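Local atomic coordinates of aspartate aminotransferase (Plasmodium falciparum, PDB entry 3K7Y), a protein that probably catalyses the reversible transfer of the amino group from L-aspartate to 2-oxoglutarate, giving oxaloacetate and L-glutamate, with pyridoxal 5'-phosphate as cofactor. Residues E115-M119 against N277-I281. Sequence-based numbering, arbitrary orientation.
Sequences EFLKM and NLCFI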
loop_
_atom_site.group_PDB
_atom_site.type_symbol
_atom_site.label_atom_id
_atom_site.label_comp_id
_atom_site.label_asym_id
_atom_site.label_seq_id
_atom_site.Cartn_x
_atom_site.Cartn_y
_atom_site.Cartn_z
ATOM N N GLU A 115 6.351 -8.879 8.763
ATOM C CA GLU A 115 5.271 -8.790 9.744
ATOM C C GLU A 115 4.803 -10.201 10.046
ATOM O O GLU A 115 4.437 -10.508 11.179
ATOM C CB GLU A 115 4.098 -7.910 9.277
ATOM C CG GLU A 115 4.346 -6.417 9.289
ATOM C CD GLU A 115 4.743 -5.843 10.655
ATOM O OE1 GLU A 115 4.744 -4.596 10.800
ATOM O OE2 GLU A 115 5.074 -6.606 11.593
ATOM N N PHE A 116 4.848 -11.062 9.034
ATOM C CA PHE A 116 4.374 -12.438 9.203
ATOM C C PHE A 116 5.347 -13.275 10.013
ATOM O O PHE A 116 4.947 -14.225 10.675
ATOM C CB PHE A 116 4.090 -13.124 7.859
ATOM C CG PHE A 116 3.636 -14.551 8.001
ATOM C CD1 PHE A 116 2.487 -14.862 8.727
ATOM C CD2 PHE A 116 4.362 -15.582 7.423
ATOM C CE1 PHE A 116 2.052 -16.176 8.871
ATOM C CE2 PHE A 116 3.939 -16.914 7.556
ATOM C CZ PHE A 116 2.772 -17.211 8.288
ATOM N N LEU A 117 6.625 -12.914 9.945
ATOM C CA LEU A 117 7.634 -13.613 10.707
ATOM C C LEU A 117 7.599 -13.234 12.190
ATOM O O LEU A 117 7.813 -14.102 13.036
ATOM C CB LEU A 117 9.032 -13.448 10.086
ATOM C CG LEU A 117 9.275 -14.014 8.669
ATOM C CD1 LEU A 117 10.736 -14.008 8.317
ATOM C CD2 LEU A 117 8.715 -15.435 8.470
ATOM N N LYS A 118 7.312 -11.969 12.516
ATOM C CA LYS A 118 7.187 -11.564 13.938
ATOM C C LYS A 118 6.065 -12.354 14.562
ATOM O O LYS A 118 6.079 -12.654 15.748
ATOM C CB LYS A 118 6.933 -10.055 14.112
ATOM C CG LYS A 118 8.048 -9.276 14.828
ATOM C CD LYS A 118 8.063 -9.535 16.351
ATOM C CE LYS A 118 9.120 -8.682 17.106
ATOM N NZ LYS A 118 10.567 -9.062 16.880
ATOM N N MET A 119 5.109 -12.702 13.718
ATOM C CA MET A 119 3.968 -13.501 14.093
ATOM C C MET A 119 4.346 -14.841 14.669
ATOM O O MET A 119 3.570 -15.434 15.402
ATOM C CB MET A 119 3.125 -13.733 12.860
ATOM C CG MET A 119 1.823 -13.015 12.882
ATOM S SD MET A 119 0.560 -14.246 13.124
ATOM C CE MET A 119 -0.873 -13.257 12.693
ATOM N N ASN A 277 -4.156 -15.780 8.084
ATOM C CA ASN A 277 -3.100 -15.024 8.764
ATOM C C ASN A 277 -2.650 -13.799 7.970
ATOM O O ASN A 277 -2.472 -12.714 8.528
ATOM C CB ASN A 277 -1.881 -15.902 9.031
ATOM C CG ASN A 277 -2.194 -17.094 9.919
ATOM O OD1 ASN A 277 -2.415 -18.218 9.436
ATOM N ND2 ASN A 277 -2.185 -16.864 11.226
ATOM N N LEU A 278 -2.466 -13.970 6.670
ATOM C CA LEU A 278 -1.991 -12.862 5.865
ATOM C C LEU A 278 -3.053 -11.782 5.742
ATOM O O LEU A 278 -2.763 -10.610 5.983
ATOM C CB LEU A 278 -1.464 -13.327 4.507
ATOM C CG LEU A 278 -0.217 -14.222 4.575
ATOM C CD1 LEU A 278 0.372 -14.515 3.203
ATOM C CD2 LEU A 278 0.854 -13.648 5.512
ATOM N N CYS A 279 -4.282 -12.173 5.413
ATOM C CA CYS A 279 -5.390 -11.215 5.328
ATOM C C CYS A 279 -5.501 -10.454 6.623
ATOM O O CYS A 279 -5.584 -9.225 6.643
ATOM C CB CYS A 279 -6.708 -11.923 5.045
ATOM S SG CYS A 279 -6.733 -12.638 3.412
ATOM N N PHE A 280 -5.477 -11.212 7.703
ATOM C CA PHE A 280 -5.457 -10.649 9.022
ATOM C C PHE A 280 -4.372 -9.581 9.127
ATOM O O PHE A 280 -4.678 -8.398 9.292
ATOM C CB PHE A 280 -5.220 -11.748 10.038
ATOM C CG PHE A 280 -5.321 -11.280 11.436
ATOM C CD1 PHE A 280 -4.178 -10.880 12.130
ATOM C CD2 PHE A 280 -6.565 -11.206 12.063
ATOM C CE1 PHE A 280 -4.271 -10.434 13.444
ATOM C CE2 PHE A 280 -6.670 -10.760 13.368
ATOM C CZ PHE A 280 -5.520 -10.366 14.064
ATOM N N ILE A 281 -3.114 -9.995 9.022
ATOM C CA ILE A 281 -1.997 -9.049 9.026
ATOM C C ILE A 281 -2.223 -7.812 8.137
ATOM O O ILE A 281 -2.047 -6.683 8.602
ATOM C CB ILE A 281 -0.669 -9.738 8.693
ATOM C CG1 ILE A 281 -0.180 -10.502 9.926
ATOM C CG2 ILE A 281 0.371 -8.729 8.273
ATOM C CD1 ILE A 281 0.867 -11.571 9.635
#
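Leu278 lies over one face of the Phe116 ring, its CD2 methyl 4.2 Å from the ring centroid and 28° off the normal, a CH-pi contact. At the edge of the same ring, in its plane, sits the CD1 methyl of Ile281, 3.8 Å from Phe116 CD1, while Asn277 brings CB obliquely to Phe116 CE1. Phe116 is turned with CG anti to the backbone N (chi1 178°), which carries the ring across both aliphatic side chains at about a right angle. The ring of Phe280 is met obliquely by the Met119 methyl, with CE 4.1 Å from Phe280 CD1. In the cofactor-binding domain of this aminotransferase, the contact joins the C-terminal part of helix 105-118, whose first residues line the cofactor pocket, and Met119 beyond it to helix 268-283, which follows strand 258-264 of the mixed sheet. Ile281 gives up the most surface to the contact: its CD1 reaches the backbone of the other helix, 3.6 Å from Phe116 CA, and meets Met119 CG at 3.7 Å, the two side chains reaching toward each other tip to tip. The other branch of Ile281, CG2, rests 3.9 Å from Glu115 CB. The second subunit also packs here, with its Leu8 on Phe116 and its Ile11 on Asn277 and Phe280.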